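PDB 6GEF: type IV secretion system protein DotB from Yersinia pseudotuberculosis IP 31758, which probably hydrolyses ATP to power type IVb secretion, as a hexameric AAA+ ATPase of the GSP E family. Local coordinates for residues A381-L384 with H385-G388; I198-I201 with M202-T206; M297-L300 with I301-D305; R266-Q269 with S270-A274; E47-A50 with H51-S54. All blocks are in the same frame, centred on the assembly; numbering follows the deposited sequence.

How the contacts relate
All five contacts are local, each within one turn or at one end of a helix. Contact 3 is the most buried. Contacts 1 and 4 lie at the surface, and contacts 2 and 5 are partly buried. Contacts 3 and 4 touch, with centres about 10 Å apart, because Leu300, Arg303 and Phe304 pack on the start of helix 268-280. Contact 5 lies across the chain's centre from contacts 3 and 4, beside the antiparallel sheet. Contacts 1 and 5 close helices with Schellman motifs, while contact 4 opens one with an N-cap. Charge pairs span one turn in contacts 1, 2 and 4. In contact 3 Arg299 and Arg303 pair with an acid of another subunit.

Contact 1: A381-L384 with H385-G388; sequences AERL and HSDG
Arg383 and Asp387 meet one turn apart on the exposed side of helix 377-386. The arginine chain bends at chi2 and chi3 and runs toward the helix end. Its guanidinium then lies against the carboxylate, with Asp387 OD2 3.0 Å above one face and displaced toward the rim. The two planes are 54° apart. Arg383 NH2 is 3.2 Å from Asp387 OD2, but no N-H points at that oxygen. The salt bridge therefore rests on charge alone. Ser386 lies beside them. With chi1 at 76°, its hydroxyl turns back over the helix, and OG lies 2.9 Å from Arg383 O and 2.8 Å from Asp387 OD1. Its one proton could serve either acceptor.

The helix ends here in a Schellman motif. Gly388, with positive phi, is the C-prime residue, and its N bonds to His385 O at 3.0 Å. Ile389 N reaches back to Leu384 O. Inside the last turn, Asp387 N donates to Arg383 O at 3.1 Å. His385 has CG anti to the backbone N, which leads the ring away from the turn. Its ND1 bonds to Ile390 O, and the side chain rests on Ala395 of helix 392-400.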
# COMPACT_ATOMS: atom_id res chain seq x y z
N ALA A 381 -47.45 6.49 24.22
CA ALA A 381 -47.80 7.89 24.45
C ALA A 381 -49.22 8.02 25.00
O ALA A 381 -49.47 8.85 25.88
CB ALA A 381 -47.62 8.71 23.18
N GLU A 382 -50.14 7.24 24.49
CA GLU A 382 -51.51 7.25 25.00
C GLU A 382 -51.56 6.79 26.44
O GLU A 382 -52.25 7.39 27.28
CB GLU A 382 -52.42 6.38 24.13
CG GLU A 382 -53.87 6.50 24.49
CD GLU A 382 -54.56 5.17 24.75
OE1 GLU A 382 -54.28 4.24 23.97
OE2 GLU A 382 -55.34 5.12 25.73
N ARG A 383 -50.82 5.73 26.78
CA ARG A 383 -50.82 5.21 28.15
C ARG A 383 -50.20 6.20 29.14
O ARG A 383 -50.81 6.49 30.16
CB ARG A 383 -50.06 3.88 28.20
CG ARG A 383 -50.88 2.70 28.71
CD ARG A 383 -51.60 3.05 30.01
NE ARG A 383 -50.75 2.80 31.17
CZ ARG A 383 -51.12 2.09 32.24
NH1 ARG A 383 -52.33 1.56 32.31
NH2 ARG A 383 -50.28 1.92 33.25
N LEU A 384 -49.04 6.76 28.77
CA LEU A 384 -48.42 7.77 29.62
C LEU A 384 -49.31 8.99 29.77
O LEU A 384 -49.43 9.55 30.87
CB LEU A 384 -47.05 8.16 29.06
CG LEU A 384 -45.88 7.24 29.38
CD1 LEU A 384 -46.30 5.79 29.35
CD2 LEU A 384 -44.72 7.50 28.45
N HIS A 385 -49.97 9.40 28.68
CA HIS A 385 -50.77 10.63 28.73
C HIS A 385 -52.04 10.44 29.55
O HIS A 385 -52.45 11.34 30.27
CB HIS A 385 -51.09 11.10 27.32
CG HIS A 385 -51.85 12.39 27.26
ND1 HIS A 385 -51.50 13.48 28.02
CD2 HIS A 385 -52.92 12.76 26.53
CE1 HIS A 385 -52.34 14.47 27.77
NE2 HIS A 385 -53.21 14.06 26.87
N SER A 386 -52.65 9.26 29.46
CA SER A 386 -53.82 8.97 30.28
C SER A 386 -53.48 9.00 31.76
O SER A 386 -54.22 9.57 32.57
CB SER A 386 -54.43 7.63 29.90
OG SER A 386 -53.66 6.56 30.41
N ASP A 387 -52.33 8.42 32.13
CA ASP A 387 -51.83 8.50 33.49
C ASP A 387 -51.28 9.86 33.87
O ASP A 387 -50.62 9.99 34.89
CB ASP A 387 -50.78 7.43 33.74
CG ASP A 387 -51.32 6.02 33.46
OD1 ASP A 387 -52.35 5.90 32.74
OD2 ASP A 387 -50.71 5.04 33.93
N GLY A 388 -51.54 10.89 33.05
CA GLY A 388 -51.07 12.23 33.37
C GLY A 388 -49.57 12.39 33.49
O GLY A 388 -49.09 13.34 34.06

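Contact 2: I198-I201 with M202-T206; sequences IRYI and MENDT
The last turn of helix 187-203 carries this contact, where Arg199 meets Glu203 and Tyr200 meets Asn204. The helix follows a loop whose sequence and shape are consistent with a P-loop (Walker A), though this contact lies at the other end of the helix. Arg199 and Glu203 form a salt bridge along the helix surface. Arg199 bends at chi3, while Glu203 runs out straight beyond CG. Glu203 OE1 comes to the edge of the guanidinium, near its plane, and takes two N-H groups. One is from Arg199 NH2, in a bond whose modelled length is doubtful. The other, from Arg199 NE to Glu203 OE1 at 3.1 Å, is weak. The carboxylate is turned 65° from the guanidinium plane. Arg199 NH1 has a weak bond to Pro157 O.

Tyr200 has CG anti to its backbone N, chi1 177°, which swings the ring over the start of the following loop. Asn204 CB lies over one face, 4.2 Å from the ring centroid, as a CH-pi contact. The phenol OH bonds to Asn171 OD1. Asn204 N donates to Tyr200 O at 2.9 Å, the bond that closes the turn.

On the buried side, Thr206 CG2 touches Ile201 CG2 at 3.7 Å. Ile201 also packs on Phe285 and Leu212 of the mixed sheet. The acid and base offset each other's charge, and the carboxylate lies near the helix's C-terminal end. The helix dipole would there probably disfavour Glu203's negative charge, which the arginine would counter.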
# COMPACT_ATOMS: atom_id res chain seq x y z
N ILE A 198 -30.20 -7.78 33.14
CA ILE A 198 -29.18 -8.75 33.50
C ILE A 198 -29.18 -9.02 35.02
O ILE A 198 -29.00 -10.16 35.45
CB ILE A 198 -27.80 -8.31 33.00
CG1 ILE A 198 -27.73 -8.42 31.48
CG2 ILE A 198 -26.70 -9.15 33.62
CD1 ILE A 198 -26.46 -7.92 30.83
N ARG A 199 -29.37 -7.98 35.83
CA ARG A 199 -29.49 -8.15 37.25
C ARG A 199 -30.72 -8.99 37.58
O ARG A 199 -30.69 -9.88 38.45
CB ARG A 199 -29.51 -6.81 37.97
CG ARG A 199 -30.88 -6.25 38.25
CD ARG A 199 -30.86 -5.26 39.37
NE ARG A 199 -30.75 -5.89 40.69
CZ ARG A 199 -30.97 -5.26 41.84
NH1 ARG A 199 -31.28 -3.97 41.86
NH2 ARG A 199 -30.90 -5.91 42.98
N TYR A 200 -31.86 -8.68 36.96
CA TYR A 200 -33.03 -9.53 37.06
C TYR A 200 -32.70 -10.98 36.71
O TYR A 200 -33.05 -11.91 37.45
CB TYR A 200 -34.14 -9.01 36.15
CG TYR A 200 -35.37 -9.90 36.12
CD1 TYR A 200 -36.25 -9.96 37.21
CD2 TYR A 200 -35.68 -10.64 34.98
CE1 TYR A 200 -37.36 -10.76 37.18
CE2 TYR A 200 -36.78 -11.47 34.94
CZ TYR A 200 -37.63 -11.52 36.05
OH TYR A 200 -38.77 -12.29 36.01
N ILE A 201 -31.98 -11.18 35.60
CA ILE A 201 -31.64 -12.53 35.17
C ILE A 201 -30.85 -13.25 36.25
O ILE A 201 -31.20 -14.38 36.64
CB ILE A 201 -30.87 -12.50 33.83
CG1 ILE A 201 -31.85 -12.36 32.67
CG2 ILE A 201 -30.03 -13.75 33.66
CD1 ILE A 201 -31.17 -12.33 31.31
N MET A 202 -29.81 -12.63 36.76
CA MET A 202 -28.97 -13.25 37.79
C MET A 202 -29.78 -13.53 39.07
O MET A 202 -29.62 -14.59 39.66
CB MET A 202 -27.78 -12.37 38.11
CG MET A 202 -26.81 -12.16 36.99
SD MET A 202 -25.47 -11.03 37.41
CE MET A 202 -24.47 -12.12 38.44
N GLU A 203 -30.67 -12.62 39.42
CA GLU A 203 -31.31 -12.70 40.74
C GLU A 203 -32.52 -13.65 40.74
O GLU A 203 -32.78 -14.29 41.75
CB GLU A 203 -31.75 -11.32 41.20
CG GLU A 203 -30.61 -10.42 41.64
CD GLU A 203 -31.05 -9.02 41.99
OE1 GLU A 203 -30.29 -8.29 42.67
OE2 GLU A 203 -32.19 -8.64 41.58
N ASN A 204 -33.18 -13.79 39.61
CA ASN A 204 -34.42 -14.56 39.52
C ASN A 204 -34.20 -15.82 38.69
O ASN A 204 -33.16 -16.00 38.07
CB ASN A 204 -35.54 -13.70 38.89
CG ASN A 204 -35.90 -12.49 39.70
OD1 ASN A 204 -35.03 -11.67 40.02
ND2 ASN A 204 -37.16 -12.36 40.02
N ASP A 205 -35.19 -16.70 38.71
CA ASP A 205 -35.17 -17.92 37.91
C ASP A 205 -35.73 -17.55 36.53
O ASP A 205 -36.93 -17.35 36.35
CB ASP A 205 -36.00 -19.02 38.58
CG ASP A 205 -35.94 -20.33 37.83
OD1 ASP A 205 -35.60 -20.34 36.65
OD2 ASP A 205 -36.30 -21.37 38.39
N THR A 206 -34.85 -17.55 35.54
CA THR A 206 -35.18 -17.14 34.18
C THR A 206 -34.69 -18.23 33.22
O THR A 206 -33.81 -19.00 33.54
CB THR A 206 -34.49 -15.81 33.83
OG1 THR A 206 -34.65 -15.51 32.45
CG2 THR A 206 -33.01 -15.85 34.12

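Contact 3: M297-L300 with I301-D305; sequences MRRL and ISRFD
Ser302 OG donates to Arg299 O. The hydroxyl points back at the carbonyl of the previous turn, because chi1 of 67° sets OG between the backbone N and the carbonyl carbon. Ser302 OG in turn accepts from Arg303 NH2 at 3.0 Å, in the plane of that guanidinium. So Ser302 joins the Arg299 backbone to the Arg303 side chain.

Arg303 bends at chi2 and chi3 and lays its guanidinium beside that of Arg299. Arg299 NE stands 3.8 Å above one face of the Arg303 group, offset toward the rim, and the two planes are 55° apart. Arg299 NH2 and Arg303 NH1 are 3.7 Å apart. Both arginines gather round one carboxylate: Arg303 NH2 and Arg299 NE each form a salt bridge with Asp315 of the second subunit. This makes the end of helix 293-302 part of a subunit interface in the six-chain assembly, where Tyr314 of the second subunit also packs on Arg299 and Ser302.

Backbone bonds hold the last turn. Ile301 N donates to Met297 O at 2.9 Å, and Arg303 N to Leu300 O at 3.3 Å. Phe304 turns its ring back toward the helix, with CD2 3.5 Å from Leu300 O.

Further out, Leu300 and Met297 rest on Leu316 of helix 306-319 and Phe304 on Ala312 of the same helix, while Met297 and Ile301 also touch Val362 of helix 362-372.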
# COMPACT_ATOMS: atom_id res chain seq x y z
N MET A 297 -35.08 -2.90 11.97
CA MET A 297 -35.11 -3.85 10.86
C MET A 297 -34.51 -3.24 9.60
O MET A 297 -33.54 -3.75 9.04
CB MET A 297 -36.53 -4.32 10.60
CG MET A 297 -36.70 -5.84 10.63
SD MET A 297 -36.31 -6.54 12.22
CE MET A 297 -36.85 -8.26 11.87
N ARG A 298 -35.07 -2.13 9.13
CA ARG A 298 -34.51 -1.41 8.00
C ARG A 298 -32.96 -1.24 8.12
O ARG A 298 -32.24 -1.55 7.19
CB ARG A 298 -35.14 -0.01 7.91
CG ARG A 298 -36.47 0.05 7.26
CD ARG A 298 -36.35 -0.41 5.80
NE ARG A 298 -36.64 0.61 4.82
CZ ARG A 298 -37.78 1.30 4.74
NH1 ARG A 298 -38.72 1.17 5.70
NH2 ARG A 298 -37.95 2.16 3.71
N ARG A 299 -32.51 -0.82 9.30
CA ARG A 299 -31.13 -0.44 9.44
C ARG A 299 -30.23 -1.66 9.34
O ARG A 299 -29.19 -1.66 8.66
CB ARG A 299 -30.92 0.30 10.77
CG ARG A 299 -29.44 0.49 11.17
CD ARG A 299 -29.13 1.95 11.42
NE ARG A 299 -27.71 2.22 11.36
CZ ARG A 299 -26.84 2.05 12.34
NH1 ARG A 299 -27.25 1.53 13.51
NH2 ARG A 299 -25.56 2.36 12.15
N LEU A 300 -30.56 -2.72 10.07
CA LEU A 300 -29.78 -3.95 10.00
C LEU A 300 -29.80 -4.51 8.59
O LEU A 300 -28.77 -4.98 8.09
CB LEU A 300 -30.30 -4.97 11.01
CG LEU A 300 -30.25 -4.60 12.48
CD1 LEU A 300 -30.78 -5.75 13.30
CD2 LEU A 300 -28.83 -4.16 12.84
N ILE A 301 -30.96 -4.50 7.93
CA ILE A 301 -31.05 -5.04 6.58
C ILE A 301 -30.18 -4.25 5.61
O ILE A 301 -29.61 -4.82 4.69
CB ILE A 301 -32.53 -5.09 6.13
CG1 ILE A 301 -33.24 -6.29 6.78
CG2 ILE A 301 -32.67 -5.12 4.61
CD1 ILE A 301 -34.75 -6.18 6.71
N SER A 302 -30.10 -2.93 5.81
CA SER A 302 -29.37 -2.08 4.87
C SER A 302 -27.90 -2.52 4.74
O SER A 302 -27.31 -2.36 3.69
CB SER A 302 -29.47 -0.63 5.29
OG SER A 302 -28.78 -0.39 6.51
N ARG A 303 -27.35 -3.07 5.81
CA ARG A 303 -25.92 -3.35 5.83
C ARG A 303 -25.51 -4.45 4.87
O ARG A 303 -24.32 -4.62 4.61
CB ARG A 303 -25.46 -3.68 7.27
CG ARG A 303 -24.96 -2.45 8.02
CD ARG A 303 -26.06 -1.80 8.81
NE ARG A 303 -26.62 -0.66 8.10
CZ ARG A 303 -26.12 0.58 8.13
NH1 ARG A 303 -25.02 0.85 8.81
NH2 ARG A 303 -26.70 1.54 7.46
N PHE A 304 -26.46 -5.21 4.37
CA PHE A 304 -26.19 -6.33 3.46
C PHE A 304 -26.50 -5.91 2.03
O PHE A 304 -27.45 -5.24 1.76
CB PHE A 304 -27.03 -7.55 3.84
CG PHE A 304 -26.74 -8.07 5.23
CD1 PHE A 304 -25.72 -8.95 5.47
CD2 PHE A 304 -27.52 -7.66 6.29
CE1 PHE A 304 -25.48 -9.43 6.73
CE2 PHE A 304 -27.28 -8.12 7.56
CZ PHE A 304 -26.26 -9.01 7.79
N ASP A 305 -25.65 -6.31 1.10
CA ASP A 305 -25.93 -6.15 -0.32
C ASP A 305 -27.11 -7.00 -0.74
O ASP A 305 -27.48 -7.97 -0.09
CB ASP A 305 -24.69 -6.51 -1.14
CG ASP A 305 -24.74 -5.95 -2.54
OD1 ASP A 305 -25.86 -5.60 -3.03
OD2 ASP A 305 -23.66 -5.89 -3.17

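Contact 4: R266-Q269 with S270-A274; sequences RDKQ and SIESA
Asp267 is the N-cap of helix 268-280 and meets Ser270 in its first turn. The helix is the middle element of a beta-alpha-beta unit between strands 259-264 and 284-288. The capping bond runs from Ser270 N to Asp267 OD1, at 2.6 Å and 166°. Chi1 of Asp267, 65°, folds the carboxylate back over the helix start to reach it.

The serine hydroxyl adds two more hydrogen bonds. Ser270 OG donates to Asp267 O at 2.6 Å and accepts from Arg266 N at 2.8 Å. OG thus ties the residue before the cap to the first turn. Asp267 O also receives Ile271 N, so two donors share this carbonyl.

The charged pair is looser. Lys268 bends at chi4, and its NZ is 3.7 Å from Glu272 OE2, a long salt bridge. The guanidinium of Arg266 turns away to a salt bridge with Glu264.

Packing completes the start of the helix. Ile271 and Lys268 bear on Phe304, while Gln269 touches Ala246 of helix 245-253. Ile271 CG1 lies 3.3 Å from Asp267 O.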
# COMPACT_ATOMS: atom_id res chain seq x y z
N ARG A 266 -23.91 -2.65 14.24
CA ARG A 266 -23.71 -1.46 13.42
C ARG A 266 -23.33 -1.82 11.97
O ARG A 266 -24.08 -1.49 11.06
CB ARG A 266 -22.66 -0.54 14.06
CG ARG A 266 -21.53 -1.28 14.77
CD ARG A 266 -20.19 -0.55 14.60
NE ARG A 266 -20.27 0.86 15.03
CZ ARG A 266 -20.79 1.85 14.29
NH1 ARG A 266 -21.31 1.58 13.05
NH2 ARG A 266 -20.82 3.07 14.78
N ASP A 267 -22.18 -2.47 11.78
CA ASP A 267 -21.78 -2.88 10.45
C ASP A 267 -22.19 -4.34 10.19
O ASP A 267 -22.68 -5.03 11.06
CB ASP A 267 -20.24 -2.72 10.29
CG ASP A 267 -19.47 -3.63 11.18
OD1 ASP A 267 -20.04 -4.58 11.75
OD2 ASP A 267 -18.24 -3.39 11.22
N LYS A 268 -21.94 -4.76 8.96
CA LYS A 268 -22.36 -6.10 8.54
C LYS A 268 -21.68 -7.16 9.39
O LYS A 268 -22.29 -8.19 9.70
CB LYS A 268 -22.07 -6.29 7.05
CG LYS A 268 -22.57 -7.61 6.51
CD LYS A 268 -22.07 -7.85 5.09
CE LYS A 268 -22.18 -9.33 4.70
NZ LYS A 268 -21.07 -9.75 3.79
N GLN A 269 -20.43 -6.97 9.74
CA GLN A 269 -19.68 -7.99 10.48
C GLN A 269 -20.25 -8.12 11.90
O GLN A 269 -20.28 -9.22 12.47
CB GLN A 269 -18.19 -7.68 10.51
CG GLN A 269 -17.43 -8.52 11.52
CD GLN A 269 -15.94 -8.41 11.47
OE1 GLN A 269 -15.29 -9.41 11.30
NE2 GLN A 269 -15.41 -7.20 11.62
N SER A 270 -20.63 -7.03 12.54
CA SER A 270 -21.26 -7.10 13.85
C SER A 270 -22.56 -7.89 13.80
O SER A 270 -22.83 -8.76 14.64
CB SER A 270 -21.49 -5.70 14.41
OG SER A 270 -22.40 -4.98 13.62
N ILE A 271 -23.42 -7.59 12.83
CA ILE A 271 -24.68 -8.30 12.69
C ILE A 271 -24.44 -9.78 12.44
O ILE A 271 -25.08 -10.65 13.06
CB ILE A 271 -25.54 -7.68 11.56
CG1 ILE A 271 -25.70 -6.17 11.79
CG2 ILE A 271 -26.89 -8.36 11.47
CD1 ILE A 271 -26.20 -5.43 10.58
N GLU A 272 -23.49 -10.09 11.54
CA GLU A 272 -23.20 -11.50 11.23
C GLU A 272 -22.65 -12.24 12.45
O GLU A 272 -23.03 -13.37 12.69
CB GLU A 272 -22.23 -11.58 10.06
CG GLU A 272 -22.86 -11.38 8.70
CD GLU A 272 -21.82 -11.53 7.57
OE1 GLU A 272 -20.58 -11.14 7.74
OE2 GLU A 272 -22.22 -12.00 6.46
N SER A 273 -21.81 -11.58 13.21
CA SER A 273 -21.26 -12.20 14.43
C SER A 273 -22.34 -12.41 15.45
O SER A 273 -22.36 -13.41 16.17
CB SER A 273 -20.10 -11.38 14.98
OG SER A 273 -19.53 -12.06 16.09
N ALA A 274 -23.26 -11.47 15.60
CA ALA A 274 -24.47 -11.71 16.40
C ALA A 274 -25.21 -12.94 15.91
O ALA A 274 -25.66 -13.75 16.70
CB ALA A 274 -25.37 -10.47 16.36

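Contact 5: E47-A50 with H51-S54; sequences EFLA and HEAS
Phe48 and Ala53 are joined by the Schellman motif that ends helix 38-50, before the chain enters strand 53-59 of the antiparallel sheet. Two backbone bonds make the motif. Glu52 N donates to Leu49 O at 3.0 Å. Ala53 N reaches Phe48 O at 3.3 Å, a weak bond. Glu52 takes positive phi, 63°, which turns the chain out of the helix.

Apolar contacts join the same two residues. Phe48 CB lies 4.3 Å from Ala53 CB. Both residues press on Ala66 of strand 65-68, and Ala53 also on Val68. Leu49 turns instead to Phe129 and Tyr131 of strand 128-140.

Polar contacts lie on the His51 side. Its CG is anti to the carbonyl carbon, chi1 -76°, which brings the ring back along the helix toward Glu47. The carboxylate plane stands 86° from the ring, almost perpendicular. Both groups are hydrogen-bonded beyond the turn, His51 NE2 to Phe25 O and Glu47 OE2 to Thr27 OG1. Glu47 OE1 lies in the plane of the imidazole at its edge, 3.6 Å from His51 NE2.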
# COMPACT_ATOMS: atom_id res chain seq x y z
N GLU A 47 -22.83 18.58 45.61
CA GLU A 47 -24.03 19.39 45.46
C GLU A 47 -24.78 19.03 44.18
O GLU A 47 -26.00 18.84 44.20
CB GLU A 47 -23.67 20.89 45.51
CG GLU A 47 -24.79 21.81 45.04
CD GLU A 47 -26.05 21.63 45.81
OE1 GLU A 47 -26.99 22.42 45.61
OE2 GLU A 47 -26.15 20.70 46.65
N PHE A 48 -24.09 19.01 43.06
CA PHE A 48 -24.70 18.53 41.82
C PHE A 48 -25.22 17.11 41.97
O PHE A 48 -26.23 16.75 41.35
CB PHE A 48 -23.71 18.64 40.64
CG PHE A 48 -23.64 20.01 40.05
CD1 PHE A 48 -24.79 20.72 39.76
CD2 PHE A 48 -22.42 20.60 39.76
CE1 PHE A 48 -24.73 21.99 39.19
CE2 PHE A 48 -22.37 21.86 39.18
CZ PHE A 48 -23.52 22.56 38.91
N LEU A 49 -24.54 16.28 42.74
CA LEU A 49 -24.95 14.88 42.87
C LEU A 49 -26.22 14.74 43.67
O LEU A 49 -27.04 13.87 43.41
CB LEU A 49 -23.82 14.05 43.49
CG LEU A 49 -23.89 12.54 43.28
CD1 LEU A 49 -22.63 11.91 43.88
CD2 LEU A 49 -25.14 11.98 43.87
N ALA A 50 -26.43 15.58 44.68
CA ALA A 50 -27.75 15.72 45.30
C ALA A 50 -28.86 15.91 44.26
O ALA A 50 -29.95 15.39 44.42
CB ALA A 50 -27.74 16.84 46.32
N HIS A 51 -28.56 16.64 43.21
CA HIS A 51 -29.54 16.94 42.17
C HIS A 51 -29.65 15.86 41.09
O HIS A 51 -30.47 16.01 40.20
CB HIS A 51 -29.22 18.29 41.50
CG HIS A 51 -29.59 19.48 42.33
ND1 HIS A 51 -30.86 20.00 42.32
CD2 HIS A 51 -28.87 20.24 43.19
CE1 HIS A 51 -30.92 21.03 43.14
NE2 HIS A 51 -29.72 21.19 43.68
N GLU A 52 -28.84 14.80 41.18
CA GLU A 52 -28.87 13.71 40.23
C GLU A 52 -28.49 14.21 38.83
O GLU A 52 -29.00 13.70 37.80
CB GLU A 52 -30.22 12.97 40.18
CG GLU A 52 -30.74 12.51 41.53
CD GLU A 52 -29.86 11.40 42.11
OE1 GLU A 52 -29.58 10.44 41.35
OE2 GLU A 52 -29.43 11.48 43.31
N ALA A 53 -27.49 15.09 38.76
CA ALA A 53 -26.95 15.52 37.47
C ALA A 53 -26.17 14.38 36.84
O ALA A 53 -25.38 13.72 37.50
CB ALA A 53 -26.06 16.73 37.64
N SER A 54 -26.40 14.13 35.55
CA SER A 54 -25.66 13.13 34.82
C SER A 54 -24.26 13.62 34.47
O SER A 54 -23.29 12.87 34.55
CB SER A 54 -26.43 12.69 33.58
OG SER A 54 -26.88 13.80 32.85